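Local structure of putative trimethylamine methyltransferase (Rhizobium meliloti, 4YYC) at residues Pro139-Pro144 with Gly210-Pro215; Arg192-Val197 with Val222-Ile227; Glu216-Thr221 with Leu257-Val262; Asn236-Leu241 with Gly310-Phe315. The protein probably transfers methyl groups as a member of the trimethylamine methyltransferase family. All coordinates share one frame; numbering follows the deposited sequence. Where two conformers were deposited one is given.

Contact 1: Pro139-Pro144 with Gly210-Pro215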
loop_
_atom_site.group_PDB
_atom_site.type_symbol
_atom_site.label_atom_id
_atom_site.label_comp_id
_atom_site.label_asym_id
_atom_site.label_seq_id
_atom_site.Cartn_x
_atom_site.Cartn_y
_atom_site.Cartn_z
ATOM N N PRO A 139 -9.287 -15.034 8.117
ATOM C CA PRO A 139 -9.396 -15.360 6.678
ATOM C C PRO A 139 -10.589 -14.788 5.931
ATOM O O PRO A 139 -11.536 -14.215 6.498
ATOM C CB PRO A 139 -9.446 -16.898 6.660
ATOM C CG PRO A 139 -8.982 -17.338 8.023
ATOM C CD PRO A 139 -9.304 -16.231 8.958
ATOM N N VAL A 140 -10.490 -14.918 4.616
ATOM C CA VAL A 140 -11.649 -14.851 3.714
ATOM C C VAL A 140 -12.908 -15.459 4.323
ATOM O O VAL A 140 -12.859 -16.495 4.982
ATOM C CB VAL A 140 -11.307 -15.478 2.363
ATOM C CG1 VAL A 140 -10.930 -16.951 2.513
ATOM C CG2 VAL A 140 -12.410 -15.248 1.325
ATOM N N TYR A 141 -14.041 -14.817 4.044
ATOM C CA TYR A 141 -15.353 -15.274 4.534
ATOM C C TYR A 141 -16.368 -15.174 3.394
ATOM O O TYR A 141 -16.509 -14.128 2.745
ATOM C CB TYR A 141 -15.742 -14.345 5.683
ATOM C CG TYR A 141 -17.004 -14.669 6.458
ATOM C CD1 TYR A 141 -18.252 -14.494 5.875
ATOM C CD2 TYR A 141 -16.921 -15.063 7.785
ATOM C CE1 TYR A 141 -19.422 -14.750 6.579
ATOM C CE2 TYR A 141 -18.088 -15.301 8.496
ATOM C CZ TYR A 141 -19.320 -15.140 7.899
ATOM O OH TYR A 141 -20.497 -15.408 8.610
ATOM N N GLY A 142 -17.085 -16.262 3.157
ATOM C CA GLY A 142 -18.217 -16.289 2.236
ATOM C C GLY A 142 -18.154 -17.033 0.913
ATOM O O GLY A 142 -19.197 -17.450 0.434
ATOM N N PRO A 143 -16.962 -17.217 0.278
ATOM C CA PRO A 143 -17.052 -17.722 -1.100
ATOM C C PRO A 143 -17.683 -19.111 -1.270
ATOM O O PRO A 143 -17.352 -20.052 -0.568
ATOM C CB PRO A 143 -15.578 -17.789 -1.520
ATOM C CG PRO A 143 -14.983 -16.641 -0.794
ATOM C CD PRO A 143 -15.626 -16.667 0.550
ATOM N N PRO A 144 -18.509 -19.273 -2.302
ATOM C CA PRO A 144 -19.044 -20.594 -2.609
ATOM C C PRO A 144 -18.164 -21.410 -3.525
ATOM O O PRO A 144 -18.395 -22.599 -3.686
ATOM C CB PRO A 144 -20.365 -20.268 -3.299
ATOM C CG PRO A 144 -20.185 -18.943 -3.893
ATOM C CD PRO A 144 -19.296 -18.204 -2.941
ATOM N N GLY A 210 -18.845 -17.499 14.619
ATOM C CA GLY A 210 -20.040 -18.305 14.679
ATOM C C GLY A 210 -20.914 -18.257 13.468
ATOM O O GLY A 210 -20.693 -17.500 12.527
ATOM N N SER A 211 -21.935 -19.123 13.465
ATOM C CA SER A 211 -22.861 -19.175 12.330
ATOM C C SER A 211 -23.899 -18.070 12.495
ATOM O O SER A 211 -24.381 -17.831 13.629
ATOM C CB SER A 211 -23.579 -20.513 12.273
ATOM O OG SER A 211 -24.539 -20.531 11.214
ATOM N N VAL A 212 -24.265 -17.444 11.377
ATOM C CA VAL A 212 -25.256 -16.367 11.373
ATOM C C VAL A 212 -26.365 -16.581 10.386
ATOM O O VAL A 212 -27.207 -15.719 10.204
ATOM C CB VAL A 212 -24.611 -14.970 11.212
ATOM C CG1 VAL A 212 -23.735 -14.652 12.406
ATOM C CG2 VAL A 212 -23.849 -14.876 9.928
ATOM N N THR A 213 -26.418 -17.773 9.785
ATOM C CA THR A 213 -27.312 -17.990 8.670
ATOM C C THR A 213 -28.754 -18.262 9.068
ATOM O O THR A 213 -29.642 -18.174 8.229
ATOM C CB THR A 213 -26.805 -19.051 7.725
ATOM O OG1 THR A 213 -26.635 -20.276 8.425
ATOM C CG2 THR A 213 -25.504 -18.585 7.124
ATOM N N ALA A 214 -28.974 -18.635 10.306
ATOM C CA ALA A 214 -30.353 -18.692 10.922
ATOM C C ALA A 214 -30.205 -18.584 12.423
ATOM O O ALA A 214 -29.178 -18.968 13.005
ATOM C CB ALA A 214 -31.046 -19.977 10.559
ATOM N N PRO A 215 -31.239 -18.074 13.119
ATOM C CA PRO A 215 -31.050 -17.951 14.572
ATOM C C PRO A 215 -30.782 -19.266 15.302
ATOM O O PRO A 215 -29.998 -19.308 16.236
ATOM C CB PRO A 215 -32.338 -17.264 15.057
ATOM C CG PRO A 215 -33.040 -16.802 13.826
ATOM C CD PRO A 215 -32.414 -17.369 12.597
HETATM O O HOH W 1 -20.101 -14.886 11.440
#
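A small, buried meeting of two loops, made by one side-chain touch and one water bridge, joins the connection between strands 134-137 and 145-147 to the loop that leads from strand 208-209 into helix 215-229. Y141 spans the gap. Its CG lies opposite the backbone N (chi1 -175°), a torsion that sends the ring straight out from the first loop, and the phenol oxygen alone arrives at the second. There Y141 OH packs 3.6 Å from V212 CG2, the tyrosine and the valine meeting at a slant. The direct gap from Y141 OH to G210 O is 4.4 Å, and a water bridges it: this water lies 2.9 Å from Y141 OH and donates to G210 O, also over 2.9 Å. The second loop comes after strand 208-209, so it sits where the chain passes from a strand to the following helix in the β/α barrel expected of this family, a position that in such barrels borders the active-site end. Consistent with that placement, the Y141 side chain comes within about 4 Å of a bound ligand of unknown identity. Behind the ring, the backbone N of Y141 is hydrogen-bonded to the imidazole ND1 of H391. V212 has its own support, since M256, A259 and Y263 of helix 254-265 pack against its side chain.

Contact 2: Arg192-Val197 with Val222-Ile227; sequences RHLDMV and VAMAKI
L194 and V197 of helix 192-202 are met from segment 222-227 by a single residue, M224, present as selenomethionine in the crystal. Walking along that segment, A223 comes first and turns to F512 of helix 503-518, a helix that also touches M224 through F512 and I513. M224 then leaves its helix with CG opposite the carbonyl carbon, extends through chi2 and bends at chi3 (77°), which brings both the selenium and the terminal methyl against helix 192-202. The selenium lies 4.1 Å from L194 CD2, with the two side chains crossing at about a right angle, and M224 SE is also 4.0 Å from V197 CG1, so it sits against both residues. V197 is met tip to tip, its CG1 3.9 Å from M224 CE. M224 CE also lies 3.7 Å from L194 O. Further on, K226 points to a different neighbourhood and forms salt bridges with D231 and E235, while I227 packs on A508. Since no hydrogen bond joins the two segments and all three touching residues are buried, the contact rests mainly on van der Waals contact, including a methyl against the L194 carbonyl oxygen, and a long selenoether side chain bridges the two helices.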
loop_
_atom_site.group_PDB
_atom_site.type_symbol
_atom_site.label_atom_id
_atom_site.label_comp_id
_atom_site.label_asym_id
_atom_site.label_seq_id
_atom_site.Cartn_x
_atom_site.Cartn_y
_atom_site.Cartn_z
ATOM N N ARG A 192 -24.810 -27.865 7.668
ATOM C CA ARG A 192 -23.392 -27.574 7.438
ATOM C C ARG A 192 -22.765 -26.697 8.500
ATOM O O ARG A 192 -21.582 -26.793 8.760
ATOM C CB ARG A 192 -23.151 -27.029 6.025
ATOM C CG ARG A 192 -23.796 -25.690 5.743
ATOM C CD ARG A 192 -23.627 -25.156 4.339
ATOM N NE ARG A 192 -24.154 -26.041 3.332
ATOM C CZ ARG A 192 -24.414 -25.672 2.066
ATOM N NH1 ARG A 192 -24.223 -24.408 1.688
ATOM N NH2 ARG A 192 -24.873 -26.568 1.198
ATOM N N HIS A 193 -23.537 -25.793 9.110
ATOM C CA HIS A 193 -23.023 -24.958 10.183
ATOM C C HIS A 193 -22.373 -25.747 11.316
ATOM O O HIS A 193 -21.388 -25.301 11.943
ATOM C CB HIS A 193 -24.101 -24.059 10.776
ATOM C CG HIS A 193 -25.184 -24.792 11.531
ATOM N ND1 HIS A 193 -26.155 -25.550 10.922
ATOM C CD2 HIS A 193 -25.434 -24.868 12.856
ATOM C CE1 HIS A 193 -26.977 -26.038 11.829
ATOM N NE2 HIS A 193 -26.566 -25.624 13.011
ATOM N N LEU A 194 -22.909 -26.934 11.581
ATOM C CA LEU A 194 -22.399 -27.755 12.666
ATOM C C LEU A 194 -20.978 -28.236 12.350
ATOM O O LEU A 194 -20.081 -28.172 13.185
ATOM C CB LEU A 194 -23.306 -28.981 12.849
ATOM C CG LEU A 194 -24.722 -28.617 13.290
ATOM C CD1 LEU A 194 -25.654 -29.763 13.002
ATOM C CD2 LEU A 194 -24.775 -28.165 14.738
ATOM N N ASP A 195 -20.802 -28.697 11.131
ATOM C CA ASP A 195 -19.466 -29.130 10.642
ATOM C C ASP A 195 -18.467 -27.994 10.514
ATOM O O ASP A 195 -17.262 -28.206 10.731
ATOM C CB ASP A 195 -19.624 -29.886 9.326
ATOM C CG ASP A 195 -20.406 -31.146 9.503
ATOM O OD1 ASP A 195 -19.892 -32.129 10.119
ATOM O OD2 ASP A 195 -21.582 -31.167 9.110
HETATM N N MSE A 196 -18.976 -26.824 10.146
HETATM C CA MSE A 196 -18.130 -25.625 9.968
HETATM C C MSE A 196 -17.605 -25.262 11.349
HETATM O O MSE A 196 -16.398 -25.107 11.521
HETATM C CB MSE A 196 -18.942 -24.545 9.303
HETATM C CG MSE A 196 -19.200 -24.875 7.836
HETATM SE SE MSE A 196 -20.783 -23.882 7.149
HETATM C CE MSE A 196 -19.829 -22.267 6.867
ATOM N N VAL A 197 -18.483 -25.093 12.347
ATOM C CA VAL A 197 -17.982 -24.758 13.689
ATOM C C VAL A 197 -17.039 -25.861 14.217
ATOM O O VAL A 197 -15.957 -25.595 14.760
ATOM C CB VAL A 197 -19.129 -24.477 14.683
ATOM C CG1 VAL A 197 -18.609 -24.358 16.113
ATOM C CG2 VAL A 197 -19.911 -23.233 14.240
ATOM N N VAL A 222 -23.581 -21.364 20.029
ATOM C CA VAL A 222 -23.447 -21.104 21.469
ATOM C C VAL A 222 -23.402 -22.426 22.227
ATOM O O VAL A 222 -22.610 -22.585 23.146
ATOM C CB VAL A 222 -24.554 -20.140 21.980
ATOM C CG1 VAL A 222 -24.531 -20.030 23.504
ATOM C CG2 VAL A 222 -24.392 -18.773 21.348
ATOM N N ALA A 223 -24.244 -23.372 21.881
ATOM C CA ALA A 223 -24.265 -24.652 22.573
ATOM C C ALA A 223 -22.935 -25.408 22.414
ATOM O O ALA A 223 -22.427 -25.990 23.386
ATOM C CB ALA A 223 -25.460 -25.501 22.089
HETATM N N MSE A 224 -22.376 -25.383 21.208
HETATM C CA MSE A 224 -21.091 -25.989 20.959
HETATM C C MSE A 224 -20.022 -25.290 21.745
HETATM O O MSE A 224 -19.157 -25.935 22.284
HETATM C CB MSE A 224 -20.812 -25.959 19.471
HETATM C CG MSE A 224 -21.686 -27.023 18.825
HETATM SE SE MSE A 224 -21.505 -27.066 16.872
HETATM C CE MSE A 224 -19.803 -27.977 16.915
ATOM N N ALA A 225 -20.038 -23.958 21.765
ATOM C CA ALA A 225 -19.063 -23.190 22.512
ATOM C C ALA A 225 -19.111 -23.542 23.986
ATOM O O ALA A 225 -18.042 -23.624 24.653
ATOM C CB ALA A 225 -19.303 -21.698 22.337
ATOM N N LYS A 226 -20.320 -23.751 24.523
ATOM C CA LYS A 226 -20.453 -24.121 25.945
ATOM C C LYS A 226 -19.906 -25.495 26.236
ATOM O O LYS A 226 -19.320 -25.693 27.298
ATOM C CB LYS A 226 -21.885 -23.996 26.428
ATOM C CG LYS A 226 -22.362 -22.573 26.490
ATOM C CD LYS A 226 -23.763 -22.402 27.078
ATOM C CE LYS A 226 -24.056 -20.924 27.222
ATOM N NZ LYS A 226 -25.261 -20.677 28.006
ATOM N N ILE A 227 -20.080 -26.449 25.322
ATOM C CA ILE A 227 -19.426 -27.756 25.440
ATOM C C ILE A 227 -17.890 -27.603 25.506
ATOM O O ILE A 227 -17.224 -28.267 26.298
ATOM C CB ILE A 227 -19.834 -28.693 24.276
ATOM C CG1 ILE A 227 -21.296 -29.112 24.449
ATOM C CG2 ILE A 227 -18.945 -29.935 24.227
ATOM C CD1 ILE A 227 -22.033 -29.585 23.219
#

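Contact 3: Glu216-Thr221 with Leu257-Val262; sequences ERAEDT and LGAAKV
V262 meets A218 with the first atom of its side chain: V262 CB lies 3.9 Å from A218 CB. One branch further, V262 CG1 stands opposite the backbone N (chi1 172°) and leans over the other helix, 3.8 Å from A218 CB and just as near the A218 carbonyl carbon. It also reaches the start of the next residue, with V262 CG1 3.8 Å from E219 N. The second branch, CG2, turns to the exposed margin, where the aliphatic CG of E219 passes at about a right angle; E219 was modelled in two conformers, so this last touch is less certain. Such close packing suits adjacent outer helices of what is probably a β/α barrel: helix 215-229 comes after strand 208-209, and helix 254-265 after strand 240-245 and the short strand 251-252, with 208-209 and 240-245 paired in parallel. Here the two short axes run 27° apart and approach to 8.8 Å. Alanines permit this closeness, A218 and A259 bringing their CA atoms to 5.8 Å, with A218 CB 4.4 Å from A259 CA. Within the first helix, T221 OG1 folds back to donate to R217 O, which T221 N approaches from the opposite face of the carbonyl plane. T221 OG1 is in turn hydrogen-bonded by the backbone N of S211.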
loop_
_atom_site.group_PDB
_atom_site.type_symbol
_atom_site.label_atom_id
_atom_site.label_comp_id
_atom_site.label_asym_id
_atom_site.label_seq_id
_atom_site.Cartn_x
_atom_site.Cartn_y
_atom_site.Cartn_z
ATOM N N GLU A 216 -31.428 -20.340 14.886
ATOM C CA GLU A 216 -31.190 -21.637 15.498
ATOM C C GLU A 216 -29.736 -22.118 15.332
ATOM O O GLU A 216 -29.224 -22.873 16.164
ATOM C CB GLU A 216 -32.203 -22.680 14.981
ATOM C CG GLU A 216 -32.156 -22.924 13.483
ATOM C CD GLU A 216 -33.143 -22.081 12.632
ATOM O OE1 GLU A 216 -33.578 -20.941 13.035
ATOM O OE2 GLU A 216 -33.497 -22.620 11.517
ATOM N N ARG A 217 -29.093 -21.660 14.262
ATOM C CA ARG A 217 -27.682 -21.980 14.004
ATOM C C ARG A 217 -26.760 -21.192 14.891
ATOM O O ARG A 217 -25.733 -21.714 15.345
ATOM C CB ARG A 217 -27.341 -21.805 12.522
ATOM C CG ARG A 217 -28.211 -22.668 11.644
ATOM C CD ARG A 217 -28.058 -22.446 10.183
ATOM N NE ARG A 217 -29.147 -23.105 9.485
ATOM C CZ ARG A 217 -29.584 -22.791 8.267
ATOM N NH1 ARG A 217 -29.005 -21.862 7.510
ATOM N NH2 ARG A 217 -30.614 -23.468 7.795
ATOM N N ALA A 218 -27.147 -19.956 15.199
ATOM C CA ALA A 218 -26.449 -19.196 16.221
ATOM C C ALA A 218 -26.630 -19.874 17.570
ATOM O O ALA A 218 -25.676 -19.962 18.350
ATOM C CB ALA A 218 -26.927 -17.748 16.219
ATOM N N GLU A 219 -27.841 -20.359 17.884
ATOM C CA GLU A 219 -28.045 -21.085 19.135
ATOM C C GLU A 219 -27.168 -22.333 19.188
ATOM O O GLU A 219 -26.536 -22.628 20.214
ATOM C CB GLU A 219 -29.534 -21.419 19.315
ATOM C CG GLU A 219 -30.355 -20.174 19.610
ATOM C CD GLU A 219 -31.847 -20.404 19.549
ATOM O OE1 GLU A 219 -32.273 -21.464 19.063
ATOM O OE2 GLU A 219 -32.590 -19.521 20.033
ATOM N N ASP A 220 -27.097 -23.048 18.070
ATOM C CA ASP A 220 -26.217 -24.222 18.012
ATOM C C ASP A 220 -24.739 -23.856 18.243
ATOM O O ASP A 220 -24.013 -24.596 18.916
ATOM C CB ASP A 220 -26.324 -24.958 16.680
ATOM C CG ASP A 220 -27.643 -25.705 16.493
ATOM O OD1 ASP A 220 -28.397 -25.985 17.458
ATOM O OD2 ASP A 220 -27.951 -26.084 15.331
ATOM N N THR A 221 -24.290 -22.726 17.686
ATOM C CA THR A 221 -22.926 -22.289 17.890
ATOM C C THR A 221 -22.658 -22.048 19.365
ATOM O O THR A 221 -21.646 -22.484 19.896
ATOM C CB THR A 221 -22.631 -21.004 17.095
ATOM O OG1 THR A 221 -22.838 -21.231 15.681
ATOM C CG2 THR A 221 -21.209 -20.494 17.319
ATOM N N LEU A 257 -30.848 -9.734 12.281
ATOM C CA LEU A 257 -31.320 -9.326 13.614
ATOM C C LEU A 257 -31.480 -10.522 14.524
ATOM O O LEU A 257 -31.162 -10.451 15.705
ATOM C CB LEU A 257 -32.622 -8.547 13.490
ATOM C CG LEU A 257 -32.535 -7.177 12.852
ATOM C CD1 LEU A 257 -33.920 -6.655 12.560
ATOM C CD2 LEU A 257 -31.725 -6.190 13.678
ATOM N N GLY A 258 -31.957 -11.644 13.984
ATOM C CA GLY A 258 -32.126 -12.859 14.781
ATOM C C GLY A 258 -30.830 -13.430 15.311
ATOM O O GLY A 258 -30.767 -13.813 16.484
ATOM N N ALA A 259 -29.786 -13.446 14.472
ATOM C CA ALA A 259 -28.476 -13.870 14.951
ATOM C C ALA A 259 -27.914 -12.886 15.990
ATOM O O ALA A 259 -27.367 -13.320 17.001
ATOM C CB ALA A 259 -27.498 -14.023 13.808
ATOM N N ALA A 260 -28.087 -11.591 15.747
ATOM C CA ALA A 260 -27.611 -10.570 16.681
ATOM C C ALA A 260 -28.239 -10.748 18.044
ATOM O O ALA A 260 -27.546 -10.669 19.070
ATOM C CB ALA A 260 -27.886 -9.168 16.146
ATOM N N LYS A 261 -29.551 -11.035 18.064
ATOM C CA LYS A 261 -30.238 -11.228 19.351
ATOM C C LYS A 261 -29.661 -12.440 20.133
ATOM O O LYS A 261 -29.436 -12.353 21.367
ATOM C CB LYS A 261 -31.758 -11.355 19.168
ATOM C CG LYS A 261 -32.379 -10.069 18.679
ATOM C CD LYS A 261 -33.893 -10.048 18.583
ATOM C CE LYS A 261 -34.464 -11.031 17.618
ATOM N NZ LYS A 261 -35.957 -10.881 17.595
ATOM N N VAL A 262 -29.382 -13.536 19.432
ATOM C CA VAL A 262 -28.810 -14.688 20.118
ATOM C C VAL A 262 -27.445 -14.366 20.698
ATOM O O VAL A 262 -27.186 -14.576 21.867
ATOM C CB VAL A 262 -28.692 -15.907 19.173
ATOM C CG1 VAL A 262 -27.909 -17.057 19.813
ATOM C CG2 VAL A 262 -30.062 -16.342 18.660
#

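Contact 4: Asn236-Leu241 with Gly310-Phe315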
loop_
_atom_site.group_PDB
_atom_site.type_symbol
_atom_site.label_atom_id
_atom_site.label_comp_id
_atom_site.label_asym_id
_atom_site.label_seq_id
_atom_site.Cartn_x
_atom_site.Cartn_y
_atom_site.Cartn_z
ATOM N N ASN A 236 -19.875 -15.267 30.181
ATOM C CA ASN A 236 -19.068 -14.196 30.724
ATOM C C ASN A 236 -17.933 -13.708 29.819
ATOM O O ASN A 236 -17.272 -12.745 30.162
ATOM C CB ASN A 236 -18.503 -14.642 32.065
ATOM C CG ASN A 236 -19.552 -14.654 33.149
ATOM O OD1 ASN A 236 -19.997 -13.604 33.583
ATOM N ND2 ASN A 236 -20.001 -15.852 33.555
ATOM N N ASN A 237 -17.708 -14.355 28.683
ATOM C CA ASN A 237 -16.524 -14.067 27.856
ATOM C C ASN A 237 -16.871 -14.282 26.385
ATOM O O ASN A 237 -17.508 -15.286 26.018
ATOM C CB ASN A 237 -15.400 -15.032 28.159
ATOM C CG ASN A 237 -14.904 -14.944 29.585
ATOM O OD1 ASN A 237 -14.119 -14.051 29.928
ATOM N ND2 ASN A 237 -15.380 -15.831 30.436
ATOM N N ALA A 238 -16.437 -13.361 25.530
ATOM C CA ALA A 238 -16.626 -13.526 24.102
ATOM C C ALA A 238 -15.665 -14.618 23.593
ATOM O O ALA A 238 -14.436 -14.525 23.773
ATOM C CB ALA A 238 -16.356 -12.208 23.356
ATOM N N VAL A 239 -16.230 -15.644 22.984
ATOM C CA VAL A 239 -15.442 -16.687 22.318
ATOM C C VAL A 239 -15.705 -16.720 20.822
ATOM O O VAL A 239 -15.049 -17.466 20.107
ATOM C CB VAL A 239 -15.661 -18.092 22.912
ATOM C CG1 VAL A 239 -15.262 -18.135 24.389
ATOM C CG2 VAL A 239 -17.086 -18.571 22.746
ATOM N N THR A 240 -16.647 -15.908 20.355
ATOM C CA THR A 240 -16.960 -15.768 18.932
ATOM C C THR A 240 -17.134 -14.290 18.584
ATOM O O THR A 240 -17.634 -13.487 19.405
ATOM C CB THR A 240 -18.244 -16.520 18.528
ATOM O OG1 THR A 240 -19.301 -16.123 19.406
ATOM C CG2 THR A 240 -18.051 -17.977 18.624
ATOM N N LEU A 241 -16.694 -13.947 17.375
ATOM C CA LEU A 241 -17.164 -12.758 16.655
ATOM C C LEU A 241 -18.084 -13.236 15.553
ATOM O O LEU A 241 -17.821 -14.267 14.927
ATOM C CB LEU A 241 -15.997 -11.956 16.028
ATOM C CG LEU A 241 -15.519 -10.809 16.911
ATOM C CD1 LEU A 241 -14.989 -11.286 18.257
ATOM C CD2 LEU A 241 -14.414 -10.014 16.220
ATOM N N GLY A 310 -23.675 -3.935 27.554
ATOM C CA GLY A 310 -22.357 -4.478 27.630
ATOM C C GLY A 310 -22.052 -5.556 26.626
ATOM O O GLY A 310 -20.900 -5.983 26.528
ATOM N N ALA A 311 -23.022 -5.975 25.818
ATOM C CA ALA A 311 -22.707 -6.979 24.801
ATOM C C ALA A 311 -21.603 -6.439 23.880
ATOM O O ALA A 311 -21.677 -5.284 23.490
ATOM C CB ALA A 311 -23.918 -7.315 23.969
ATOM N N PRO A 312 -20.602 -7.278 23.550
ATOM C CA PRO A 312 -19.528 -6.724 22.718
ATOM C C PRO A 312 -19.959 -6.499 21.263
ATOM O O PRO A 312 -20.674 -7.316 20.643
ATOM C CB PRO A 312 -18.388 -7.748 22.820
ATOM C CG PRO A 312 -19.006 -8.964 23.342
ATOM C CD PRO A 312 -20.280 -8.627 24.031
ATOM N N VAL A 313 -19.572 -5.347 20.711
ATOM C CA VAL A 313 -20.038 -4.999 19.381
ATOM C C VAL A 313 -18.966 -4.171 18.646
ATOM O O VAL A 313 -18.333 -3.296 19.238
ATOM C CB VAL A 313 -21.412 -4.260 19.410
ATOM C CG1 VAL A 313 -21.394 -2.991 20.210
ATOM C CG2 VAL A 313 -21.928 -3.974 17.987
ATOM N N LEU A 314 -18.773 -4.464 17.362
ATOM C CA LEU A 314 -17.813 -3.759 16.538
ATOM C C LEU A 314 -18.504 -2.882 15.494
ATOM O O LEU A 314 -19.570 -3.247 14.972
ATOM C CB LEU A 314 -16.881 -4.734 15.784
ATOM C CG LEU A 314 -15.894 -5.532 16.618
ATOM C CD1 LEU A 314 -16.552 -6.670 17.355
ATOM C CD2 LEU A 314 -14.745 -5.992 15.737
ATOM N N PHE A 315 -17.859 -1.762 15.163
ATOM C CA PHE A 315 -18.183 -0.937 14.016
ATOM C C PHE A 315 -17.485 -1.596 12.812
ATOM O O PHE A 315 -16.246 -1.544 12.702
ATOM C CB PHE A 315 -17.610 0.471 14.306
ATOM C CG PHE A 315 -17.908 1.560 13.299
ATOM C CD1 PHE A 315 -17.695 1.406 11.957
ATOM C CD2 PHE A 315 -18.316 2.799 13.734
ATOM C CE1 PHE A 315 -17.923 2.431 11.083
ATOM C CE2 PHE A 315 -18.504 3.860 12.877
ATOM C CZ PHE A 315 -18.327 3.672 11.538
#
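L241 and L314 make the fuller half of this contact, two isobutyl groups meeting between strands that are not direct neighbours. Strand 269-277 runs between strands 240-245 and 313-322 and pairs in parallel with both, so the leucines reach each other on one side of it. L241 CD2 is 4.1 Å from L314 CD2 and equally far from L314 CD1, fitting against the fork of the opposing leucine while the side chains cross at about a right angle. For L314 the rotation that sets CG opposite the carbonyl carbon (chi1 -68°) directs this fork at L241. L241 has chi1 -95°, away from a staggered value, and its CD2 branch swings back toward L314. W119 and F117 of strand 116-119 add aromatic cover, on L241 and L314 respectively.

Toward the beginnings of the segments the fit thins to a single touch, A238 CB at 4.2 Å from P312 CG, with F117 again packing against both residues. Beyond it the chain opens to solvent: N236 is exposed and N237 partly so, their side-chain amides hydrogen-bonded to D232 O and F233 O. V313 and F315, alternating with L314, pack instead on helix 286-307. Side chains that alternate between an outer helix layer and an apolar interior, near the N-terminal ends of parallel strands, are the pattern of the core of a β/α barrel, with strand 116-119 probably closing that end.

How the contacts relate
All four contacts gather in one part of the probable β/α barrel, with centres 11 to 17 Å apart. Contacts 2 and 3 share helix 215-229, whose different sides meet helix 192-202 and helix 254-265; H193 NE2 is hydrogen-bonded to D220 OD2 across the two. Contact 1 holds the loop that leads into this helix, and S211 ties it to contact 3. Contact 4, among the parallel strands, lies nearer the chain centre than contacts 2 and 3 and touches the helix layer through A225 with V239 and T221 with T240. Along the chain, 1 and 2, 2 and 3, and 3 and 4 interleave, while 1 closes before 3 opens and both 1 and 2 close before 4. Ligand-side loop, helices and strands are thus joined.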